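Local coordinates for DNA repair and telomere maintenance protein nbs1 (Schizosaccharomyces pombe, PDB 3HUF) that serves as the phosphoprotein-binding adaptor of the MRN complex in DNA double-strand break repair and telomere maintenance, binding phosphorylated Ctp1 through its FHA domain, at residues A[22-27]-A[33-38]; A[118-123]-A[127-132]; A[239-244]-A[249-254]; A[167-172]-A[213-218]. All coordinates share one frame; numbering follows the deposited sequence.

Contact 1: residues A[22-27]-A[33-38]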
loop_
_atom_site.group_PDB
_atom_site.type_symbol
_atom_site.label_atom_id
_atom_site.label_comp_id
_atom_site.label_asym_id
_atom_site.label_seq_id
_atom_site.Cartn_x
_atom_site.Cartn_y
_atom_site.Cartn_z
ATOM N N THR A 22 -8.713 -18.741 -9.301
ATOM C CA THR A 22 -9.291 -18.874 -10.622
ATOM C C THR A 22 -10.796 -18.635 -10.643
ATOM O O THR A 22 -11.518 -19.068 -9.751
ATOM C CB THR A 22 -8.999 -20.264 -11.195
ATOM O OG1 THR A 22 -7.615 -20.596 -10.978
ATOM C CG2 THR A 22 -9.251 -20.246 -12.664
ATOM N N TYR A 23 -11.261 -17.966 -11.685
ATOM C CA TYR A 23 -12.656 -17.647 -11.874
ATOM C C TYR A 23 -13.101 -18.179 -13.223
ATOM O O TYR A 23 -12.365 -18.088 -14.200
ATOM C CB TYR A 23 -12.855 -16.127 -11.846
ATOM C CG TYR A 23 -12.438 -15.508 -10.520
ATOM C CD1 TYR A 23 -11.117 -15.093 -10.302
ATOM C CD2 TYR A 23 -13.353 -15.378 -9.471
ATOM C CE1 TYR A 23 -10.714 -14.539 -9.070
ATOM C CE2 TYR A 23 -12.966 -14.821 -8.233
ATOM C CZ TYR A 23 -11.649 -14.406 -8.045
ATOM O OH TYR A 23 -11.276 -13.866 -6.835
ATOM N N ILE A 24 -14.314 -18.721 -13.277
ATOM C CA ILE A 24 -14.957 -18.984 -14.557
ATOM C C ILE A 24 -15.988 -17.896 -14.791
ATOM O O ILE A 24 -16.784 -17.535 -13.906
ATOM C CB ILE A 24 -15.514 -20.425 -14.693
ATOM C CG1 ILE A 24 -14.397 -21.361 -15.124
ATOM C CG2 ILE A 24 -16.580 -20.522 -15.788
ATOM C CD1 ILE A 24 -13.785 -22.076 -14.010
ATOM N N VAL A 25 -15.900 -17.327 -15.984
ATOM C CA VAL A 25 -16.639 -16.144 -16.366
ATOM C C VAL A 25 -17.545 -16.544 -17.542
ATOM O O VAL A 25 -17.094 -17.162 -18.507
ATOM C CB VAL A 25 -15.628 -15.034 -16.784
ATOM C CG1 VAL A 25 -16.324 -13.743 -17.109
ATOM C CG2 VAL A 25 -14.523 -14.845 -15.693
ATOM N N GLY A 26 -18.826 -16.223 -17.451
ATOM C CA GLY A 26 -19.775 -16.702 -18.447
ATOM C C GLY A 26 -21.206 -16.267 -18.218
ATOM O O GLY A 26 -21.571 -15.798 -17.130
ATOM N N ARG A 27 -22.009 -16.428 -19.267
ATOM C CA ARG A 27 -23.426 -16.046 -19.277
ATOM C C ARG A 27 -24.288 -16.886 -18.315
ATOM O O ARG A 27 -25.235 -16.372 -17.708
ATOM C CB ARG A 27 -23.962 -16.168 -20.716
ATOM C CG ARG A 27 -25.351 -15.592 -20.965
ATOM C CD ARG A 27 -25.724 -15.800 -22.437
ATOM N NE ARG A 27 -25.853 -17.221 -22.775
ATOM C CZ ARG A 27 -25.393 -17.778 -23.891
ATOM N NH1 ARG A 27 -24.761 -17.049 -24.796
ATOM N NH2 ARG A 27 -25.554 -19.073 -24.101
ATOM N N SER A 33 -17.657 -17.166 -5.045
ATOM C CA SER A 33 -16.235 -16.950 -4.829
ATOM C C SER A 33 -15.356 -17.421 -5.994
ATOM O O SER A 33 -14.166 -17.093 -6.032
ATOM C CB SER A 33 -15.792 -17.666 -3.562
ATOM O OG SER A 33 -15.501 -19.023 -3.853
ATOM N N SER A 34 -15.907 -18.185 -6.932
ATOM C CA SER A 34 -15.078 -18.656 -8.051
ATOM C C SER A 34 -15.727 -18.563 -9.432
ATOM O O SER A 34 -15.214 -19.122 -10.398
ATOM C CB SER A 34 -14.512 -20.061 -7.784
ATOM O OG SER A 34 -15.515 -21.043 -7.927
ATOM N N HIS A 35 -16.829 -17.823 -9.523
ATOM C CA HIS A 35 -17.552 -17.635 -10.782
ATOM C C HIS A 35 -18.039 -16.199 -10.922
ATOM O O HIS A 35 -18.410 -15.541 -9.925
ATOM C CB HIS A 35 -18.771 -18.556 -10.879
ATOM C CG HIS A 35 -18.453 -20.021 -10.818
ATOM N ND1 HIS A 35 -18.277 -20.695 -9.628
ATOM C CD2 HIS A 35 -18.312 -20.944 -11.798
ATOM C CE1 HIS A 35 -18.006 -21.962 -9.880
ATOM N NE2 HIS A 35 -18.024 -22.140 -11.189
ATOM N N ILE A 36 -18.084 -15.729 -12.163
ATOM C CA ILE A 36 -18.529 -14.377 -12.464
ATOM C C ILE A 36 -19.512 -14.454 -13.623
ATOM O O ILE A 36 -19.150 -14.849 -14.741
ATOM C CB ILE A 36 -17.318 -13.439 -12.845
ATOM C CG1 ILE A 36 -16.237 -13.445 -11.751
ATOM C CG2 ILE A 36 -17.773 -12.013 -13.109
ATOM C CD1 ILE A 36 -14.909 -12.862 -12.195
ATOM N N GLN A 37 -20.761 -14.083 -13.351
ATOM C CA GLN A 37 -21.792 -14.020 -14.369
ATOM C C GLN A 37 -21.753 -12.707 -15.144
ATOM O O GLN A 37 -21.768 -11.612 -14.560
ATOM C CB GLN A 37 -23.191 -14.187 -13.762
ATOM C CG GLN A 37 -24.275 -14.258 -14.829
ATOM C CD GLN A 37 -25.661 -14.589 -14.278
ATOM O OE1 GLN A 37 -26.093 -14.054 -13.256
ATOM N NE2 GLN A 37 -26.356 -15.474 -14.961
ATOM N N VAL A 38 -21.717 -12.839 -16.469
ATOM C CA VAL A 38 -21.697 -11.703 -17.362
ATOM C C VAL A 38 -22.732 -11.980 -18.429
ATOM O O VAL A 38 -22.555 -12.896 -19.236
ATOM C CB VAL A 38 -20.318 -11.513 -18.030
ATOM C CG1 VAL A 38 -20.260 -10.148 -18.709
ATOM C CG2 VAL A 38 -19.204 -11.618 -17.013
HETATM O O HOH W 1 -11.381 -18.154 -7.006
#

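Contact 2: residues A[118-123]-A[127-132]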
loop_
_atom_site.group_PDB
_atom_site.type_symbol
_atom_site.label_atom_id
_atom_site.label_comp_id
_atom_site.label_asym_id
_atom_site.label_seq_id
_atom_site.Cartn_x
_atom_site.Cartn_y
_atom_site.Cartn_z
ATOM N N ILE A 118 1.605 -3.609 1.918
ATOM C CA ILE A 118 1.581 -3.438 3.372
ATOM C C ILE A 118 2.951 -3.714 3.993
ATOM O O ILE A 118 3.479 -4.822 3.887
ATOM C CB ILE A 118 0.453 -4.292 4.035
ATOM C CG1 ILE A 118 -0.944 -3.791 3.598
ATOM C CG2 ILE A 118 0.574 -4.248 5.554
ATOM C CD1 ILE A 118 -2.117 -4.494 4.273
ATOM N N GLN A 119 3.539 -2.692 4.621
ATOM C CA GLN A 119 4.798 -2.869 5.333
ATOM C C GLN A 119 4.525 -3.218 6.784
ATOM O O GLN A 119 3.610 -2.659 7.381
ATOM C CB GLN A 119 5.666 -1.608 5.253
ATOM C CG GLN A 119 6.986 -1.721 6.054
ATOM C CD GLN A 119 7.884 -0.534 5.854
ATOM O OE1 GLN A 119 7.420 0.542 5.508
ATOM N NE2 GLN A 119 9.182 -0.719 6.061
ATOM N N PHE A 120 5.303 -4.153 7.339
ATOM C CA PHE A 120 5.183 -4.535 8.739
ATOM C C PHE A 120 6.393 -4.036 9.490
ATOM O O PHE A 120 7.472 -3.924 8.922
ATOM C CB PHE A 120 5.104 -6.047 8.895
ATOM C CG PHE A 120 3.756 -6.615 8.578
ATOM C CD1 PHE A 120 3.344 -6.754 7.247
ATOM C CD2 PHE A 120 2.904 -7.021 9.610
ATOM C CE1 PHE A 120 2.108 -7.299 6.938
ATOM C CE2 PHE A 120 1.649 -7.554 9.319
ATOM C CZ PHE A 120 1.247 -7.686 7.976
ATOM N N ASP A 121 6.214 -3.723 10.767
ATOM C CA ASP A 121 7.317 -3.193 11.544
ATOM C C ASP A 121 8.086 -4.298 12.256
ATOM O O ASP A 121 9.112 -4.053 12.856
ATOM C CB ASP A 121 6.802 -2.191 12.560
ATOM C CG ASP A 121 7.886 -1.249 13.038
ATOM O OD1 ASP A 121 8.910 -1.056 12.322
ATOM O OD2 ASP A 121 7.708 -0.714 14.133
ATOM N N ASN A 122 7.607 -5.531 12.139
ATOM C CA ASN A 122 8.084 -6.600 12.990
ATOM C C ASN A 122 8.088 -7.890 12.186
ATOM O O ASN A 122 7.093 -8.218 11.549
ATOM C CB ASN A 122 7.130 -6.675 14.193
ATOM C CG ASN A 122 7.492 -7.736 15.188
ATOM O OD1 ASN A 122 7.266 -8.924 14.964
ATOM N ND2 ASN A 122 8.000 -7.310 16.332
ATOM N N PRO A 123 9.208 -8.620 12.206
ATOM C CA PRO A 123 9.365 -9.860 11.439
ATOM C C PRO A 123 8.437 -11.002 11.869
ATOM O O PRO A 123 8.014 -11.795 11.025
ATOM C CB PRO A 123 10.825 -10.250 11.691
ATOM C CG PRO A 123 11.476 -9.042 12.291
ATOM C CD PRO A 123 10.417 -8.287 12.980
ATOM N N SER A 127 5.607 -12.679 9.444
ATOM C CA SER A 127 5.498 -14.125 9.232
ATOM C C SER A 127 4.121 -14.658 9.620
ATOM O O SER A 127 3.646 -15.637 9.050
ATOM C CB SER A 127 6.561 -14.873 10.034
ATOM O OG SER A 127 6.273 -14.779 11.419
ATOM N N GLN A 128 3.473 -14.018 10.583
ATOM C CA GLN A 128 2.161 -14.478 10.981
ATOM C C GLN A 128 1.040 -14.046 10.003
ATOM O O GLN A 128 0.104 -14.807 9.762
ATOM C CB GLN A 128 1.877 -14.091 12.435
ATOM C CG GLN A 128 0.720 -13.163 12.662
ATOM C CD GLN A 128 0.271 -13.174 14.109
ATOM O OE1 GLN A 128 1.095 -13.257 15.029
ATOM N NE2 GLN A 128 -1.041 -13.108 14.322
ATOM N N TRP A 129 1.176 -12.868 9.395
ATOM C CA TRP A 129 0.111 -12.302 8.578
ATOM C C TRP A 129 0.324 -12.374 7.055
ATOM O O TRP A 129 -0.629 -12.186 6.296
ATOM C CB TRP A 129 -0.144 -10.850 8.984
ATOM C CG TRP A 129 -0.864 -10.669 10.291
ATOM C CD1 TRP A 129 -0.334 -10.213 11.476
ATOM C CD2 TRP A 129 -2.258 -10.909 10.547
ATOM N NE1 TRP A 129 -1.312 -10.164 12.444
ATOM C CE2 TRP A 129 -2.502 -10.575 11.896
ATOM C CE3 TRP A 129 -3.327 -11.362 9.759
ATOM C CZ2 TRP A 129 -3.765 -10.704 12.480
ATOM C CZ3 TRP A 129 -4.577 -11.481 10.340
ATOM C CH2 TRP A 129 -4.787 -11.156 11.685
ATOM N N ALA A 130 1.556 -12.641 6.612
ATOM C CA ALA A 130 1.918 -12.479 5.184
ATOM C C ALA A 130 1.131 -13.377 4.234
ATOM O O ALA A 130 0.591 -12.902 3.244
ATOM C CB ALA A 130 3.402 -12.684 4.970
ATOM N N SER A 131 1.073 -14.664 4.550
ATOM C CA SER A 131 0.314 -15.639 3.769
ATOM C C SER A 131 -1.166 -15.246 3.608
ATOM O O SER A 131 -1.704 -15.318 2.501
ATOM C CB SER A 131 0.480 -17.036 4.382
ATOM O OG SER A 131 -0.495 -17.936 3.905
ATOM N N ASN A 132 -1.789 -14.799 4.700
ATOM C CA ASN A 132 -3.146 -14.261 4.720
ATOM C C ASN A 132 -3.316 -13.159 3.685
ATOM O O ASN A 132 -4.217 -13.220 2.853
ATOM C CB ASN A 132 -3.421 -13.694 6.137
ATOM C CG ASN A 132 -4.897 -13.371 6.411
ATOM O OD1 ASN A 132 -5.385 -12.275 6.086
ATOM N ND2 ASN A 132 -5.590 -14.293 7.102
#

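Contact 3: residues A[239-244]-A[249-254]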
loop_
_atom_site.group_PDB
_atom_site.type_symbol
_atom_site.label_atom_id
_atom_site.label_comp_id
_atom_site.label_asym_id
_atom_site.label_seq_id
_atom_site.Cartn_x
_atom_site.Cartn_y
_atom_site.Cartn_z
ATOM N N GLU A 239 16.625 6.404 3.304
ATOM C CA GLU A 239 15.395 6.486 4.085
ATOM C C GLU A 239 15.536 7.446 5.271
ATOM O O GLU A 239 14.658 8.282 5.497
ATOM C CB GLU A 239 14.986 5.099 4.605
ATOM C CG GLU A 239 14.570 4.124 3.537
ATOM C CD GLU A 239 15.725 3.555 2.737
ATOM O OE1 GLU A 239 16.618 2.923 3.318
ATOM O OE2 GLU A 239 15.737 3.743 1.509
ATOM N N SER A 240 16.623 7.319 6.031
ATOM C CA SER A 240 16.839 8.230 7.167
ATOM C C SER A 240 17.137 9.643 6.697
ATOM O O SER A 240 16.677 10.599 7.306
ATOM C CB SER A 240 17.874 7.710 8.173
ATOM O OG SER A 240 18.853 6.906 7.554
ATOM N N HIS A 241 17.874 9.763 5.591
ATOM C CA HIS A 241 18.088 11.049 4.906
ATOM C C HIS A 241 16.743 11.673 4.501
ATOM O O HIS A 241 16.499 12.860 4.729
ATOM C CB HIS A 241 18.978 10.868 3.662
ATOM C CG HIS A 241 19.147 12.116 2.844
ATOM N ND1 HIS A 241 20.246 12.939 2.959
ATOM C CD2 HIS A 241 18.364 12.671 1.887
ATOM C CE1 HIS A 241 20.124 13.956 2.127
ATOM N NE2 HIS A 241 18.993 13.815 1.461
ATOM N N HIS A 242 15.871 10.871 3.909
ATOM C CA HIS A 242 14.577 11.391 3.499
ATOM C C HIS A 242 13.701 11.756 4.701
ATOM O O HIS A 242 12.984 12.750 4.666
ATOM C CB HIS A 242 13.856 10.438 2.550
ATOM C CG HIS A 242 12.555 10.975 2.035
ATOM N ND1 HIS A 242 12.436 12.241 1.502
ATOM C CD2 HIS A 242 11.319 10.423 1.974
ATOM C CE1 HIS A 242 11.182 12.445 1.136
ATOM N NE2 HIS A 242 10.482 11.362 1.420
ATOM N N LEU A 243 13.775 10.948 5.751
ATOM C CA LEU A 243 13.111 11.241 7.012
ATOM C C LEU A 243 13.547 12.619 7.549
ATOM O O LEU A 243 12.695 13.456 7.867
ATOM C CB LEU A 243 13.370 10.103 8.020
ATOM C CG LEU A 243 12.979 10.151 9.507
ATOM C CD1 LEU A 243 11.765 10.964 9.773
ATOM C CD2 LEU A 243 12.752 8.741 10.012
ATOM N N LEU A 244 14.857 12.857 7.606
ATOM C CA LEU A 244 15.396 14.137 8.085
ATOM C C LEU A 244 15.108 15.312 7.145
ATOM O O LEU A 244 14.844 16.423 7.606
ATOM C CB LEU A 244 16.893 14.029 8.389
ATOM C CG LEU A 244 17.272 12.911 9.360
ATOM C CD1 LEU A 244 18.773 12.716 9.357
ATOM C CD2 LEU A 244 16.751 13.188 10.781
ATOM N N LEU A 249 15.431 19.536 7.671
ATOM C CA LEU A 249 16.840 19.635 8.047
ATOM C C LEU A 249 17.771 19.673 6.829
ATOM O O LEU A 249 17.416 19.205 5.732
ATOM C CB LEU A 249 17.240 18.467 8.947
ATOM C CG LEU A 249 16.757 18.429 10.396
ATOM C CD1 LEU A 249 16.904 17.029 10.937
ATOM C CD2 LEU A 249 17.539 19.422 11.267
ATOM N N ARG A 250 18.962 20.230 7.043
ATOM C CA ARG A 250 20.053 20.185 6.078
ATOM C C ARG A 250 21.003 19.088 6.547
ATOM O O ARG A 250 21.448 19.102 7.683
ATOM C CB ARG A 250 20.735 21.554 6.037
ATOM C CG ARG A 250 22.070 21.648 5.314
ATOM C CD ARG A 250 22.377 23.123 5.070
ATOM N NE ARG A 250 23.798 23.439 5.009
ATOM C CZ ARG A 250 24.270 24.670 4.805
ATOM N NH1 ARG A 250 23.424 25.680 4.642
ATOM N NH2 ARG A 250 25.580 24.901 4.768
ATOM N N ILE A 251 21.290 18.116 5.687
ATOM C CA ILE A 251 22.044 16.937 6.117
ATOM C C ILE A 251 23.413 16.858 5.454
ATOM O O ILE A 251 23.549 17.112 4.255
ATOM C CB ILE A 251 21.267 15.635 5.838
ATOM C CG1 ILE A 251 19.803 15.792 6.245
ATOM C CG2 ILE A 251 21.887 14.446 6.576
ATOM C CD1 ILE A 251 18.845 15.117 5.301
ATOM N N SER A 252 24.424 16.510 6.244
ATOM C CA SER A 252 25.752 16.241 5.721
ATOM C C SER A 252 26.168 14.830 6.114
ATOM O O SER A 252 26.311 14.524 7.297
ATOM C CB SER A 252 26.762 17.261 6.245
ATOM O OG SER A 252 26.317 18.577 5.984
ATOM N N THR A 253 26.354 13.975 5.112
ATOM C CA THR A 253 26.705 12.574 5.329
ATOM C C THR A 253 28.219 12.416 5.358
ATOM O O THR A 253 28.909 12.849 4.440
ATOM C CB THR A 253 26.087 11.673 4.231
ATOM O OG1 THR A 253 24.666 11.837 4.232
ATOM C CG2 THR A 253 26.422 10.199 4.445
ATOM N N PHE A 254 28.729 11.825 6.435
ATOM C CA PHE A 254 30.150 11.514 6.537
ATOM C C PHE A 254 30.409 10.008 6.518
ATOM O O PHE A 254 29.504 9.193 6.714
ATOM C CB PHE A 254 30.821 12.203 7.749
ATOM C CG PHE A 254 30.143 11.937 9.068
ATOM C CD1 PHE A 254 30.480 10.823 9.829
ATOM C CD2 PHE A 254 29.183 12.816 9.560
ATOM C CE1 PHE A 254 29.851 10.577 11.053
ATOM C CE2 PHE A 254 28.551 12.577 10.784
ATOM C CZ PHE A 254 28.885 11.455 11.530
#

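Contact 4: residues A[167-172]-A[213-218]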
loop_
_atom_site.group_PDB
_atom_site.type_symbol
_atom_site.label_atom_id
_atom_site.label_comp_id
_atom_site.label_asym_id
_atom_site.label_seq_id
_atom_site.Cartn_x
_atom_site.Cartn_y
_atom_site.Cartn_z
ATOM N N TYR A 167 8.572 7.366 10.358
ATOM C CA TYR A 167 8.829 7.531 8.947
ATOM C C TYR A 167 7.575 7.359 8.104
ATOM O O TYR A 167 7.300 8.197 7.247
ATOM C CB TYR A 167 9.928 6.577 8.482
ATOM C CG TYR A 167 10.403 6.865 7.076
ATOM C CD1 TYR A 167 10.744 8.167 6.681
ATOM C CD2 TYR A 167 10.523 5.841 6.138
ATOM C CE1 TYR A 167 11.184 8.439 5.395
ATOM C CE2 TYR A 167 10.972 6.103 4.852
ATOM C CZ TYR A 167 11.300 7.391 4.485
ATOM O OH TYR A 167 11.715 7.621 3.194
ATOM N N ALA A 168 6.803 6.296 8.374
ATOM C CA ALA A 168 5.541 6.070 7.686
ATOM C C ALA A 168 4.582 7.240 7.872
ATOM O O ALA A 168 3.963 7.704 6.913
ATOM C CB ALA A 168 4.899 4.797 8.156
ATOM N N PHE A 169 4.457 7.714 9.109
ATOM C CA PHE A 169 3.624 8.876 9.407
ATOM C C PHE A 169 3.996 10.093 8.554
ATOM O O PHE A 169 3.131 10.768 7.983
ATOM C CB PHE A 169 3.773 9.235 10.887
ATOM C CG PHE A 169 2.814 10.270 11.350
ATOM C CD1 PHE A 169 1.477 9.953 11.546
ATOM C CD2 PHE A 169 3.241 11.571 11.603
ATOM C CE1 PHE A 169 0.583 10.905 11.989
ATOM C CE2 PHE A 169 2.352 12.522 12.048
ATOM C CZ PHE A 169 1.022 12.194 12.237
ATOM N N LEU A 170 5.297 10.367 8.484
ATOM C CA LEU A 170 5.803 11.540 7.789
ATOM C C LEU A 170 5.657 11.484 6.272
ATOM O O LEU A 170 5.350 12.505 5.656
ATOM C CB LEU A 170 7.255 11.808 8.176
ATOM C CG LEU A 170 7.408 12.456 9.551
ATOM C CD1 LEU A 170 8.835 12.341 10.013
ATOM C CD2 LEU A 170 6.988 13.908 9.483
ATOM N N LYS A 171 5.868 10.312 5.670
ATOM C CA LYS A 171 5.678 10.195 4.218
ATOM C C LYS A 171 4.210 9.950 3.812
ATOM O O LYS A 171 3.912 9.569 2.678
ATOM C CB LYS A 171 6.683 9.215 3.550
ATOM C CG LYS A 171 6.966 7.911 4.275
ATOM C CD LYS A 171 7.762 6.946 3.386
ATOM C CE LYS A 171 7.590 5.479 3.834
ATOM N NZ LYS A 171 7.919 4.507 2.720
ATOM N N LYS A 172 3.305 10.188 4.763
ATOM C CA LYS A 172 1.849 10.159 4.552
ATOM C C LYS A 172 1.265 8.785 4.239
ATOM O O LYS A 172 0.219 8.661 3.595
ATOM C CB LYS A 172 1.403 11.238 3.557
ATOM C CG LYS A 172 1.608 12.656 4.102
ATOM C CD LYS A 172 1.739 13.684 2.993
ATOM C CE LYS A 172 1.754 15.086 3.573
ATOM N NZ LYS A 172 1.625 16.123 2.502
ATOM N N ASP A 213 0.004 10.232 22.606
ATOM C CA ASP A 213 1.177 11.093 22.821
ATOM C C ASP A 213 2.438 10.694 22.029
ATOM O O ASP A 213 3.537 11.194 22.290
ATOM C CB ASP A 213 1.491 11.260 24.323
ATOM C CG ASP A 213 2.167 10.026 24.953
ATOM O OD1 ASP A 213 2.288 8.951 24.319
ATOM O OD2 ASP A 213 2.577 10.143 26.129
ATOM N N GLN A 214 2.281 9.786 21.082
ATOM C CA GLN A 214 3.382 9.402 20.227
ATOM C C GLN A 214 3.199 10.039 18.847
ATOM O O GLN A 214 4.090 9.972 18.000
ATOM C CB GLN A 214 3.467 7.871 20.125
ATOM C CG GLN A 214 3.834 7.172 21.445
ATOM C CD GLN A 214 5.247 7.513 21.914
ATOM O OE1 GLN A 214 6.219 7.305 21.186
ATOM N NE2 GLN A 214 5.359 8.045 23.133
ATOM N N PHE A 215 2.037 10.661 18.641
ATOM C CA PHE A 215 1.708 11.317 17.375
ATOM C C PHE A 215 1.239 12.743 17.611
ATOM O O PHE A 215 0.600 13.019 18.627
ATOM C CB PHE A 215 0.587 10.573 16.657
ATOM C CG PHE A 215 0.980 9.224 16.146
ATOM C CD1 PHE A 215 0.733 8.083 16.901
ATOM C CD2 PHE A 215 1.589 9.096 14.894
ATOM C CE1 PHE A 215 1.093 6.842 16.428
ATOM C CE2 PHE A 215 1.963 7.871 14.409
ATOM C CZ PHE A 215 1.717 6.733 15.157
ATOM N N PRO A 216 1.546 13.656 16.669
ATOM C CA PRO A 216 0.841 14.935 16.680
ATOM C C PRO A 216 -0.449 14.800 15.867
ATOM O O PRO A 216 -0.823 13.681 15.505
ATOM C CB PRO A 216 1.833 15.889 16.010
ATOM C CG PRO A 216 2.608 15.024 15.071
ATOM C CD PRO A 216 2.547 13.590 15.584
ATOM N N SER A 217 -1.120 15.917 15.592
ATOM C CA SER A 217 -2.401 15.897 14.870
ATOM C C SER A 217 -2.321 15.348 13.436
ATOM O O SER A 217 -3.200 14.594 12.993
ATOM C CB SER A 217 -3.029 17.297 14.870
ATOM O OG SER A 217 -3.555 17.628 16.153
ATOM N N SER A 218 -1.258 15.711 12.723
ATOM C CA SER A 218 -1.162 15.434 11.298
ATOM C C SER A 218 0.296 15.327 10.863
ATOM O O SER A 218 1.185 15.842 11.544
ATOM C CB SER A 218 -1.840 16.565 10.515
ATOM O OG SER A 218 -1.059 17.745 10.575
#

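Contact 1: residues A[22-27]-A[33-38]
Ile24 and Ile36 are joined by one rung of a parallel ladder between 22-27 and 33-38, with Ile36 N giving a 2.8 Å hydrogen bond to Ile24 O. Ser34 O accepts from Ile24 N, Ile36 O from Gly26 N and Gly26 O from Val38 N, the last with its donor above the carbonyl plane. At the Thr22 end of the ladder one water donates to Thr22 O and Ser33 O.

Beyond the ladder, Gln37 sends its extended side chain across to the loop: NE2 lies 3.1 Å from Arg27 O, which sits in the amide plane. With OE1 taken by Lys12, the amide is fixed at both ends. Shortening Gln37 to an alanine is likely to leave Arg27 O without this donor and Lys12 without its acceptor. Arg27 NH1 hydrogen-bonds a modified side chain of the bound peptide.

Branched apolar residues suit the buried face. Val25 CG1 meets Val38 CG2 at 3.6 Å, and Ile36 CD1 bridges Val25 CG2 and Tyr23 CB.

Strand 35-37 lies outermost, within this chain, in one of two FHA sheets; strand 48-52 pairs with the other side of 21-26, and strand 16-18, from the other sheet, packs on Tyr23 and Ile36.

Contact 2: residues A[118-123]-A[127-132]
Phe120 drives the end of its ring against the base of Trp129, and this is where the contact is tight. CZ of Phe120 lies 3.6 Å from Trp129 CB, and Phe120 CE2 is 4.0 Å from Trp129 CD1, so the phenyl meets the methylene and the near part of the indole. The two side chains cross at about a right angle. With CG of Trp129 turned beside its backbone N (chi1 -74°), the indole leads away from Phe120, which leaves CB to the phenyl. A large flat side chain suits Phe120, spanning sheet to helix: Leu126 and Leu133 of the same helix, Val152 of the neighbouring strand 150-152 and Leu181 of helix 178-184 also touch it.

The other end is looser and exposed. Ser127 N donates to Pro123 O (3.0 Å) in the first turn of the helix, and Ser127 OG turns back to Glu124 O. Proline fits this first turn, where its missing N-H costs no helical bond, and Asn122 just before it is the N-cap, its OD1 accepting from Met125 N. Over one face of the Trp129 indole lies Gln128 NE2, 3.3 Å above the ring plane and offset toward the rim.

Strand 118-120 and helix 123-134 are the first two elements of a beta-alpha-beta unit with strand 140-141, the arrangement that opens the parallel sheet of a BRCT domain, here BRCT 1.

Contact 3: residues A[239-244]-A[249-254]
Leu244, in the last turns of the helix, is tied to Leu249 by the backbone: Leu249 N donates to Leu244 O at 3.2 Å (N-H...O angle 156°). Their CA atoms are 5.7 Å apart, and those of His241 and Ile251 7.2 Å. Leu249, in the turn, and Ile251, in the strand, both point to the helix.

Ile251 CD1 is the main point of touch. It stands over a face of the His241 imidazole, 3.7 Å from the ring centroid in a CH-pi contact, reaches Leu244 CB at 3.8 Å and presses tightly on the carbonyl oxygen His241 O at 3.3 Å. A chi1 of 175° turns the His241 imidazole away from its backbone N and out over the isoleucine. This is the helix-to-strand half of a beta-alpha-beta unit, strand 230-234, helix 238-246 and strand 250-254, in the second BRCT domain. A serine in place of His241 would probably strip the cover from Ile251 CD1 and leave it without its aromatic partner.

Leucine suits the inner side, its flexible branched ends filling the space between helix and sheet: Leu244 CD2 meets Leu249 CD1 at 3.8 Å, Leu244 also touches Cys231 and Val272, and Leu249 rests on Phe229 and Phe270.

Contact 4: residues A[167-172]-A[213-218]
Phe169 and Phe215 set their rings obliquely, with planes at 56° and centroids 5.1 Å apart, a pairing that is neither a stack nor a T. Phe215 CD2 comes over one face of the Phe169 ring, 3.5 Å from Phe169 CD1 and displaced toward the rim. In turn, Phe169 CG lies at the edge of the Phe215 ring, in its plane. At chi1 -171° the Phe169 ring points away from its backbone N, out from the helix toward the loop. Phe215 has its CG beside its own N (chi1 -69°), and this lays its CD2 and CE2 side against the helix residue. A long flat ring suits Phe169, since it spans from helix to loop and offers apolar surface to Phe215, Pro216 and the Ser218 backbone.

Further round the Phe169 ring the loop continues the cover. Pro216 CD approaches Phe169 CE2 at 3.7 Å, and the carbonyl carbon of Ser218 stands 3.5 Å from Phe169 CZ. A rigid proline ring gives a compact apolar surface without adding an N-H that would need a partner.

The helix end is a Schellman motif: Lys172, with positive phi, is its C-prime residue, and Lys172 N donates to Phe169 O while Thr173 N reaches Ala168 O. Helix 163-170 belongs to the first BRCT domain, and the loop 213-218 lies between helices 198-209 and 219-222, on the way to the second. Ser218 is the N-cap of helix 219-222, its OG accepting from Asp221 N. Phe205 and Ile209 of helix 198-209 and Pro219 also pack on Phe169, and Ile209 and Met153 on Phe215.

How the contacts relate
Contact 1 stands apart in the FHA domain, its centre about 51 Å from that of contact 3. Its grip is mainly a backbone ladder, as suits a sheet edge near the bound peptide. Contacts 2 and 3 lie in beta-alpha-beta units of the two BRCT domains, each with one backbone bond and apolar packing: contact 2 joins the first strand to the helix, contact 3 the helix to the second strand. Contact 4 relies on buried aromatic packing and joins BRCT 1 to the loop leading to BRCT 2. Contacts 3 and 4 touch through Leu243 and Leu170, and through His242 and Tyr167. Contacts 1 and 2 reach exposed residues; contacts 3 and 4 touch through buried and partly exposed ones only.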